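PDB 3K11: putative glycosyl hydrolase from Bacteroides thetaiotaomicron VPI-5482, which is of unproven function but probably acts as a glycoside hydrolase, cleaving bonds in carbohydrate substrates. Local coordinates for residues 137-151 and 169-181. Sequence-based numbering, arbitrary orientation. Where two conformers were deposited one is given.
Sequences QILTPHALDDAGAVC and LIQNYFDFIINKE. With EDO (1,2-ethanediol), chain I.
The Tyr173 ring packs against Ala147 and the Phe176 ring against Pro141, helix 167-180 meeting the loop that joins helices 133-139 and 148-160: helix-to-loop packing in what is probably the (alpha/alpha)6 barrel of family 88 hydrolases. Tyr173 buries more surface here than any other residue of the contact. The CB of Ala147 sits 3.5 Å from Tyr173 CD1, small enough to let the backbones come close, and the carbonyl oxygen of Ala147 lies over the rim of one ring face. Over the centre of the opposite face rests water 1, which donates to the carbonyl oxygens of Ile138 and Leu169 and accepts from Asn172 ND2. At the far end the hydroxyl lies among carbons of Ile138 and Val150, yet it has a polar partner: water 4 lies 2.7 Å from Tyr173 OH and also within hydrogen-bonding distance of Asp146 O. A phenol suits this place because its carbon ring fills the core while its hydroxyl keeps a water partner.

Phe176 swings its ring toward the loop with CG anti to the backbone N (chi1 173°). The main chain of Pro141 and His142 passes over one face, and Pro141 CG packs 3.8 Å from Phe176 CB. Beyond it, Leu144 and Ile177 meet at about a right angle, with Leu144 CD2 touching Ile177 CG1, and Phe189 packs against both. Cys151, a slim side chain, fits its sulfur 3.8 Å from Tyr173 CB. Asp146 braces the loop from within: OD2 accepts from His142 N through its anti lone pair, and OD1 accepts from the side-chain NE2 of Gln137.

Where helix 133-139 runs out, Asn172 ND2 donates to Leu139 O at 2.9 Å, nearly straight (164°) but from above the carbonyl plane.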
ATOM      1  N   GLN A 137      30.737  28.091  10.911  1.00 28.10           N
ATOM      2  CA  GLN A 137      29.983  27.437   9.864  1.00 27.95           C
ATOM      3  C   GLN A 137      30.067  28.299   8.599  1.00 27.50           C
ATOM      4  O   GLN A 137      30.250  27.783   7.505  1.00 29.79           O
ATOM      5  CB  GLN A 137      28.517  27.253  10.282  1.00 31.51           C
ATOM      6  CG  GLN A 137      27.761  26.461   9.276  1.00 26.48           C
ATOM      7  CD  GLN A 137      26.310  26.187   9.604  1.00 28.24           C
ATOM      8  OE1 GLN A 137      25.613  27.044  10.158  1.00 28.32           O
ATOM      9  NE2 GLN A 137      25.826  25.014   9.194  1.00 27.87           N
ATOM     10  N   ILE A 138      29.947  29.607   8.788  1.00 23.87           N
ATOM     11  CA  ILE A 138      29.970  30.577   7.693  1.00 23.12           C
ATOM     12  C   ILE A 138      31.363  30.702   7.150  1.00 23.95           C
ATOM     13  O   ILE A 138      31.567  30.733   5.943  1.00 25.76           O
ATOM     14  CB  ILE A 138      29.462  31.966   8.172  1.00 23.64           C
ATOM     15  CG1 ILE A 138      27.967  31.863   8.541  1.00 23.03           C
ATOM     16  CG2 ILE A 138      29.725  33.061   7.116  1.00 25.17           C
ATOM     17  CD1 ILE A 138      27.428  32.924   9.485  1.00 22.31           C
ATOM     18  N   LEU A 139      32.349  30.809   8.038  1.00 25.75           N
ATOM     19  CA  LEU A 139      33.728  31.101   7.614  1.00 25.00           C
ATOM     20  C   LEU A 139      34.482  29.880   7.114  1.00 26.18           C
ATOM     21  O   LEU A 139      35.278  29.983   6.177  1.00 26.13           O
ATOM     22  CB  LEU A 139      34.530  31.742   8.756  1.00 25.80           C
ATOM     23  CG  LEU A 139      34.057  33.126   9.232  1.00 25.72           C
ATOM     24  CD1 LEU A 139      34.739  33.440  10.562  1.00 24.25           C
ATOM     25  CD2 LEU A 139      34.303  34.195   8.168  1.00 30.10           C
ATOM     26  N   THR A 140      34.240  28.745   7.741  1.00 26.67           N
ATOM     27  CA  THR A 140      34.950  27.530   7.442  1.00 28.65           C
ATOM     28  C   THR A 140      33.937  26.388   7.295  1.00 28.34           C
ATOM     29  O   THR A 140      33.893  25.485   8.112  1.00 27.81           O
ATOM     30  CB  THR A 140      35.992  27.203   8.543  1.00 30.06           C
ATOM     31  OG1 THR A 140      35.334  27.202   9.828  1.00 34.80           O
ATOM     32  CG2 THR A 140      37.105  28.230   8.558  1.00 24.70           C
ATOM     33  N   PRO A 141      33.112  26.438   6.232  1.00 26.29           N
ATOM     34  CA  PRO A 141      32.179  25.351   6.014  1.00 26.20           C
ATOM     35  C   PRO A 141      32.921  24.037   5.788  1.00 26.59           C
ATOM     36  O   PRO A 141      34.032  24.050   5.262  1.00 25.76           O
ATOM     37  CB  PRO A 141      31.431  25.770   4.742  1.00 25.82           C
ATOM     38  CG  PRO A 141      32.352  26.702   4.042  1.00 25.72           C
ATOM     39  CD  PRO A 141      33.045  27.446   5.162  1.00 28.45           C
ATOM     40  N   HIS A 142      32.338  22.938   6.262  1.00 26.36           N
ATOM     41  CA  HIS A 142      32.910  21.622   6.066  1.00 28.41           C
ATOM     42  C   HIS A 142      32.012  20.629   5.347  1.00 28.06           C
ATOM     43  O   HIS A 142      32.440  19.510   5.127  1.00 30.05           O
ATOM     44  CB  HIS A 142      33.318  21.032   7.407  1.00 30.59           C
ATOM     45  CG  HIS A 142      34.413  21.796   8.056  1.00 33.56           C
ATOM     46  ND1 HIS A 142      34.264  22.434   9.262  1.00 43.97           N
ATOM     47  CD2 HIS A 142      35.664  22.072   7.635  1.00 36.32           C
ATOM     48  CE1 HIS A 142      35.389  23.057   9.567  1.00 35.08           C
ATOM     49  NE2 HIS A 142      36.252  22.855   8.595  1.00 35.30           N
ATOM     50  N   ALA A 143      30.818  21.037   4.925  1.00 26.20           N
ATOM     51  CA  ALA A 143      29.857  20.143   4.277  1.00 26.79           C
ATOM     52  C   ALA A 143      28.944  21.026   3.465  1.00 26.49           C
ATOM     53  O   ALA A 143      28.832  22.201   3.746  1.00 25.60           O
ATOM     54  CB  ALA A 143      29.059  19.371   5.322  1.00 27.10           C
ATOM     55  N   LEU A 144      28.300  20.486   2.443  1.00 26.38           N
ATOM     56  CA  LEU A 144      27.392  21.280   1.629  1.00 26.64           C
ATOM     57  C   LEU A 144      26.255  21.918   2.464  1.00 24.56           C
ATOM     58  O   LEU A 144      25.752  23.009   2.113  1.00 26.14           O
ATOM     59  CB  LEU A 144      26.800  20.429   0.510  1.00 23.78           C
ATOM     60  CG  LEU A 144      27.705  19.907  -0.575  1.00 21.43           C
ATOM     61  CD1 LEU A 144      26.819  19.108  -1.494  1.00 22.25           C
ATOM     62  CD2 LEU A 144      28.345  21.087  -1.317  1.00 21.21           C
ATOM     63  N   ASP A 145      25.880  21.238   3.555  0.60 25.30           N
ATOM     64  CA  ASP A 145      24.905  21.748   4.558  0.60 26.13           C
ATOM     65  C   ASP A 145      25.281  23.052   5.155  0.60 25.58           C
ATOM     66  O   ASP A 145      24.418  23.760   5.667  0.60 27.77           O
ATOM     67  CB  ASP A 145      24.853  20.860   5.795  0.60 27.24           C
ATOM     68  CG  ASP A 145      24.118  19.606   5.578  0.60 31.43           C
ATOM     69  OD1 ASP A 145      23.510  19.441   4.506  0.60 30.10           O
ATOM     70  OD2 ASP A 145      24.136  18.795   6.518  0.60 34.40           O
ATOM     71  N   ASP A 146      26.573  23.326   5.152  1.00 22.88           N
ATOM     72  CA  ASP A 146      27.119  24.566   5.745  1.00 22.39           C
ATOM     73  C   ASP A 146      27.166  25.694   4.740  1.00 25.23           C
ATOM     74  O   ASP A 146      27.531  26.784   5.120  1.00 25.48           O
ATOM     75  CB  ASP A 146      28.558  24.331   6.213  1.00 23.18           C
ATOM     76  CG  ASP A 146      28.666  23.381   7.384  1.00 25.72           C
ATOM     77  OD1 ASP A 146      27.673  23.229   8.135  1.00 25.90           O
ATOM     78  OD2 ASP A 146      29.781  22.847   7.595  1.00 27.86           O
ATOM     79  N   ALA A 147      26.820  25.458   3.464  1.00 24.13           N
ATOM     80  CA  ALA A 147      27.112  26.421   2.412  1.00 23.92           C
ATOM     81  C   ALA A 147      26.082  26.616   1.337  1.00 25.41           C
ATOM     82  O   ALA A 147      25.771  27.744   0.955  1.00 23.92           O
ATOM     83  CB  ALA A 147      28.473  26.045   1.735  1.00 23.55           C
ATOM     84  N   GLY A 148      25.563  25.536   0.787  1.00 24.55           N
ATOM     85  CA  GLY A 148      24.840  25.644  -0.479  1.00 25.54           C
ATOM     86  C   GLY A 148      23.569  26.472  -0.555  1.00 22.75           C
ATOM     87  O   GLY A 148      23.459  27.414  -1.366  1.00 26.68           O
ATOM     88  N   ALA A 149      22.621  26.147   0.323  1.00 23.71           N
ATOM     89  CA  ALA A 149      21.315  26.810   0.342  1.00 24.31           C
ATOM     90  C   ALA A 149      21.466  28.290   0.614  1.00 24.25           C
ATOM     91  O   ALA A 149      20.770  29.094   0.015  1.00 24.54           O
ATOM     92  CB  ALA A 149      20.412  26.170   1.380  1.00 25.78           C
ATOM     93  N   VAL A 150      22.366  28.646   1.538  1.00 25.44           N
ATOM     94  CA  VAL A 150      22.617  30.065   1.865  1.00 23.86           C
ATOM     95  C   VAL A 150      23.312  30.798   0.725  1.00 24.23           C
ATOM     96  O   VAL A 150      22.884  31.866   0.329  1.00 24.04           O
ATOM     97  CB  VAL A 150      23.409  30.221   3.182  1.00 24.34           C
ATOM     98  CG1 VAL A 150      23.780  31.697   3.425  1.00 20.74           C
ATOM     99  CG2 VAL A 150      22.572  29.683   4.363  1.00 24.64           C
ATOM    100  N   CYS A 151      24.357  30.188   0.186  1.00 24.30           N
ATOM    101  CA  CYS A 151      25.062  30.728  -0.973  1.00 26.55           C
ATOM    102  C   CYS A 151      24.090  30.975  -2.133  1.00 24.65           C
ATOM    103  O   CYS A 151      24.120  32.039  -2.762  1.00 24.56           O
ATOM    104  CB  CYS A 151      26.140  29.742  -1.426  1.00 28.62           C
ATOM    105  SG  CYS A 151      27.279  30.506  -2.633  1.00 24.55           S
ATOM    106  N   LEU A 169      31.341  36.404   0.914  1.00 25.08           N
ATOM    107  CA  LEU A 169      30.708  35.207   1.475  1.00 23.75           C
ATOM    108  C   LEU A 169      30.411  34.185   0.384  1.00 23.68           C
ATOM    109  O   LEU A 169      30.621  32.998   0.584  1.00 23.75           O
ATOM    110  CB  LEU A 169      29.418  35.562   2.233  1.00 25.66           C
ATOM    111  CG  LEU A 169      29.624  36.390   3.517  1.00 28.21           C
ATOM    112  CD1 LEU A 169      28.341  37.054   3.944  1.00 25.60           C
ATOM    113  CD2 LEU A 169      30.118  35.445   4.584  1.00 32.29           C
ATOM    114  N   ILE A 170      29.890  34.656  -0.747  1.00 23.38           N
ATOM    115  CA  ILE A 170      29.593  33.801  -1.899  1.00 22.48           C
ATOM    116  C   ILE A 170      30.867  33.114  -2.374  1.00 24.76           C
ATOM    117  O   ILE A 170      30.896  31.897  -2.576  1.00 25.62           O
ATOM    118  CB  ILE A 170      28.953  34.577  -3.076  1.00 22.42           C
ATOM    119  CG1 ILE A 170      27.542  35.035  -2.751  1.00 23.80           C
ATOM    120  CG2 ILE A 170      28.989  33.771  -4.378  1.00 23.39           C
ATOM    121  CD1 ILE A 170      26.995  36.068  -3.745  1.00 21.94           C
ATOM    122  N   GLN A 171      31.944  33.861  -2.538  1.00 24.66           N
ATOM    123  CA  GLN A 171      33.184  33.217  -3.034  1.00 24.74           C
ATOM    124  C   GLN A 171      33.702  32.168  -2.064  1.00 24.34           C
ATOM    125  O   GLN A 171      34.163  31.088  -2.486  1.00 24.15           O
ATOM    126  CB  GLN A 171      34.280  34.246  -3.325  1.00 23.19           C
ATOM    127  CG  GLN A 171      33.920  35.295  -4.419  1.00 26.89           C
ATOM    128  CD  GLN A 171      33.662  34.710  -5.766  1.00 26.99           C
ATOM    129  OE1 GLN A 171      34.161  33.633  -6.089  1.00 30.93           O
ATOM    130  NE2 GLN A 171      32.839  35.390  -6.571  1.00 28.23           N
ATOM    131  N   ASN A 172      33.611  32.453  -0.770  1.00 23.46           N
ATOM    132  CA  ASN A 172      34.083  31.502   0.244  1.00 24.44           C
ATOM    133  C   ASN A 172      33.244  30.227   0.240  1.00 26.64           C
ATOM    134  O   ASN A 172      33.743  29.128   0.286  1.00 25.56           O
ATOM    135  CB  ASN A 172      34.014  32.157   1.623  1.00 26.92           C
ATOM    136  CG  ASN A 172      34.650  31.321   2.711  1.00 28.19           C
ATOM    137  OD1 ASN A 172      35.796  30.922   2.580  1.00 28.45           O
ATOM    138  ND2 ASN A 172      33.922  31.079   3.800  1.00 26.00           N
ATOM    139  N   TYR A 173      31.939  30.399   0.254  1.00 24.58           N
ATOM    140  CA  TYR A 173      31.037  29.269   0.222  1.00 23.23           C
ATOM    141  C   TYR A 173      31.246  28.442  -1.034  1.00 25.23           C
ATOM    142  O   TYR A 173      31.360  27.201  -0.996  1.00 23.11           O
ATOM    143  CB  TYR A 173      29.612  29.772   0.237  1.00 24.11           C
ATOM    144  CG  TYR A 173      29.011  30.132   1.593  1.00 24.28           C
ATOM    145  CD1 TYR A 173      29.231  29.362   2.724  1.00 22.62           C
ATOM    146  CD2 TYR A 173      28.114  31.186   1.691  1.00 28.33           C
ATOM    147  CE1 TYR A 173      28.601  29.672   3.939  1.00 24.89           C
ATOM    148  CE2 TYR A 173      27.509  31.513   2.872  1.00 27.29           C
ATOM    149  CZ  TYR A 173      27.750  30.757   3.999  1.00 25.59           C
ATOM    150  OH  TYR A 173      27.069  31.068   5.171  1.00 28.03           O
ATOM    151  N   PHE A 174      31.302  29.115  -2.162  1.00 25.22           N
ATOM    152  CA  PHE A 174      31.389  28.377  -3.437  1.00 26.37           C
ATOM    153  C   PHE A 174      32.749  27.732  -3.646  1.00 24.97           C
ATOM    154  O   PHE A 174      32.844  26.655  -4.198  1.00 26.12           O
ATOM    155  CB  PHE A 174      31.079  29.252  -4.642  1.00 23.69           C
ATOM    156  CG  PHE A 174      30.682  28.444  -5.837  1.00 25.06           C
ATOM    157  CD1 PHE A 174      29.461  27.826  -5.866  1.00 26.45           C
ATOM    158  CD2 PHE A 174      31.580  28.199  -6.855  1.00 24.72           C
ATOM    159  CE1 PHE A 174      29.108  27.030  -6.923  1.00 31.17           C
ATOM    160  CE2 PHE A 174      31.226  27.435  -7.932  1.00 25.95           C
ATOM    161  CZ  PHE A 174      29.986  26.839  -7.970  1.00 26.17           C
ATOM    162  N   ASP A 175      33.807  28.366  -3.175  1.00 23.59           N
ATOM    163  CA  ASP A 175      35.108  27.716  -3.233  1.00 24.13           C
ATOM    164  C   ASP A 175      35.029  26.382  -2.496  1.00 23.38           C
ATOM    165  O   ASP A 175      35.535  25.349  -2.974  1.00 25.95           O
ATOM    166  CB  ASP A 175      36.161  28.575  -2.581  1.00 24.43           C
ATOM    167  CG  ASP A 175      37.561  27.909  -2.577  1.00 33.10           C
ATOM    168  OD1 ASP A 175      37.996  27.373  -3.589  1.00 37.10           O
ATOM    169  OD2 ASP A 175      38.228  27.960  -1.551  1.00 42.46           O
ATOM    170  N   PHE A 176      34.411  26.384  -1.314  1.00 25.30           N
ATOM    171  CA  PHE A 176      34.206  25.095  -0.612  1.00 22.04           C
ATOM    172  C   PHE A 176      33.420  24.076  -1.455  1.00 26.23           C
ATOM    173  O   PHE A 176      33.812  22.916  -1.597  1.00 22.73           O
ATOM    174  CB  PHE A 176      33.537  25.228   0.762  1.00 25.13           C
ATOM    175  CG  PHE A 176      33.205  23.885   1.331  1.00 20.72           C
ATOM    176  CD1 PHE A 176      34.174  23.155   1.987  1.00 24.14           C
ATOM    177  CD2 PHE A 176      31.973  23.327   1.121  1.00 26.81           C
ATOM    178  CE1 PHE A 176      33.881  21.882   2.427  1.00 24.45           C
ATOM    179  CE2 PHE A 176      31.710  22.033   1.541  1.00 27.08           C
ATOM    180  CZ  PHE A 176      32.676  21.330   2.156  1.00 23.18           C
ATOM    181  N   ILE A 177      32.267  24.490  -1.946  1.00 25.16           N
ATOM    182  CA  ILE A 177      31.393  23.596  -2.697  1.00 25.88           C
ATOM    183  C   ILE A 177      32.120  22.975  -3.867  1.00 25.94           C
ATOM    184  O   ILE A 177      32.122  21.740  -4.041  1.00 27.06           O
ATOM    185  CB  ILE A 177      30.121  24.355  -3.182  1.00 23.54           C
ATOM    186  CG1 ILE A 177      29.259  24.758  -1.970  1.00 24.64           C
ATOM    187  CG2 ILE A 177      29.263  23.528  -4.197  1.00 22.00           C
ATOM    188  CD1 ILE A 177      28.216  25.794  -2.292  1.00 26.09           C
ATOM    189  N   ILE A 178      32.739  23.827  -4.685  1.00 24.34           N
ATOM    190  CA  ILE A 178      33.222  23.373  -5.983  1.00 25.17           C
ATOM    191  C   ILE A 178      34.596  22.766  -5.945  1.00 26.32           C
ATOM    192  O   ILE A 178      34.903  21.890  -6.773  1.00 25.74           O
ATOM    193  CB  ILE A 178      33.115  24.509  -7.066  1.00 26.41           C
ATOM    194  CG1 ILE A 178      32.824  23.888  -8.435  1.00 29.74           C
ATOM    195  CG2 ILE A 178      34.361  25.438  -7.014  1.00 20.67           C
ATOM    196  CD1 ILE A 178      31.419  23.313  -8.580  1.00 27.18           C
ATOM    197  N   ASN A 179      35.413  23.176  -4.986  1.00 26.15           N
ATOM    198  CA  ASN A 179      36.770  22.696  -4.878  1.00 27.56           C
ATOM    199  C   ASN A 179      37.133  21.808  -3.684  1.00 30.29           C
ATOM    200  O   ASN A 179      38.094  21.064  -3.765  1.00 29.24           O
ATOM    201  CB  ASN A 179      37.711  23.901  -4.823  1.00 29.17           C
ATOM    202  CG  ASN A 179      37.675  24.733  -6.082  1.00 27.98           C
ATOM    203  OD1 ASN A 179      37.710  24.188  -7.158  1.00 28.41           O
ATOM    204  ND2 ASN A 179      37.676  26.043  -5.949  1.00 30.21           N
ATOM    205  N   LYS A 180      36.420  21.912  -2.575  1.00 25.85           N
ATOM    206  CA  LYS A 180      36.764  21.187  -1.375  1.00 23.60           C
ATOM    207  C   LYS A 180      35.846  20.040  -0.983  1.00 26.00           C
ATOM    208  O   LYS A 180      36.300  19.046  -0.419  1.00 25.28           O
ATOM    209  CB  LYS A 180      36.834  22.173  -0.244  1.00 25.10           C
ATOM    210  CG  LYS A 180      37.922  23.228  -0.481  1.00 29.36           C
ATOM    211  CD  LYS A 180      38.068  24.093   0.746  1.00 39.32           C
ATOM    212  CE  LYS A 180      39.157  25.177   0.542  1.00 47.24           C
ATOM    213  NZ  LYS A 180      39.260  26.102   1.743  1.00 47.07           N
ATOM    214  N   GLU A 181      34.561  20.180  -1.251  0.50 25.51           N
ATOM    215  CA  GLU A 181      33.601  19.131  -0.924  0.50 25.40           C
ATOM    216  C   GLU A 181      34.012  17.771  -1.496  0.50 26.28           C
ATOM    217  O   GLU A 181      34.402  17.690  -2.659  0.50 25.81           O
ATOM    218  CB  GLU A 181      32.213  19.519  -1.461  0.50 25.12           C
ATOM    219  CG  GLU A 181      31.115  18.446  -1.334  0.50 24.36           C
ATOM    220  CD  GLU A 181      30.989  17.854   0.064  0.50 20.77           C
ATOM    221  OE1 GLU A 181      30.908  18.627   1.054  0.50 21.99           O
ATOM    222  OE2 GLU A 181      30.986  16.614   0.185  0.50 19.17           O
TER
HETATM  223  C1  EDO I   8      21.121  17.644   5.555  1.00 30.18           C
HETATM  224  O1  EDO I   8      21.589  17.413   4.231  1.00 28.96           O
HETATM  225  C2  EDO I   8      21.477  16.429   6.390  1.00 34.44           C
HETATM  226  O2  EDO I   8      22.810  16.599   6.808  1.00 32.74           O
HETATM  227  O   HOH W   1      31.180  32.200   3.545  1.00 25.29           O
HETATM  228  O   HOH W   2      32.091  17.248   3.967  1.00 41.24           O
HETATM  229  O   HOH W   3      28.222  17.396   2.335  1.00 26.01           O
HETATM  230  O   HOH W   4      26.715  28.891   6.709  1.00 23.15           O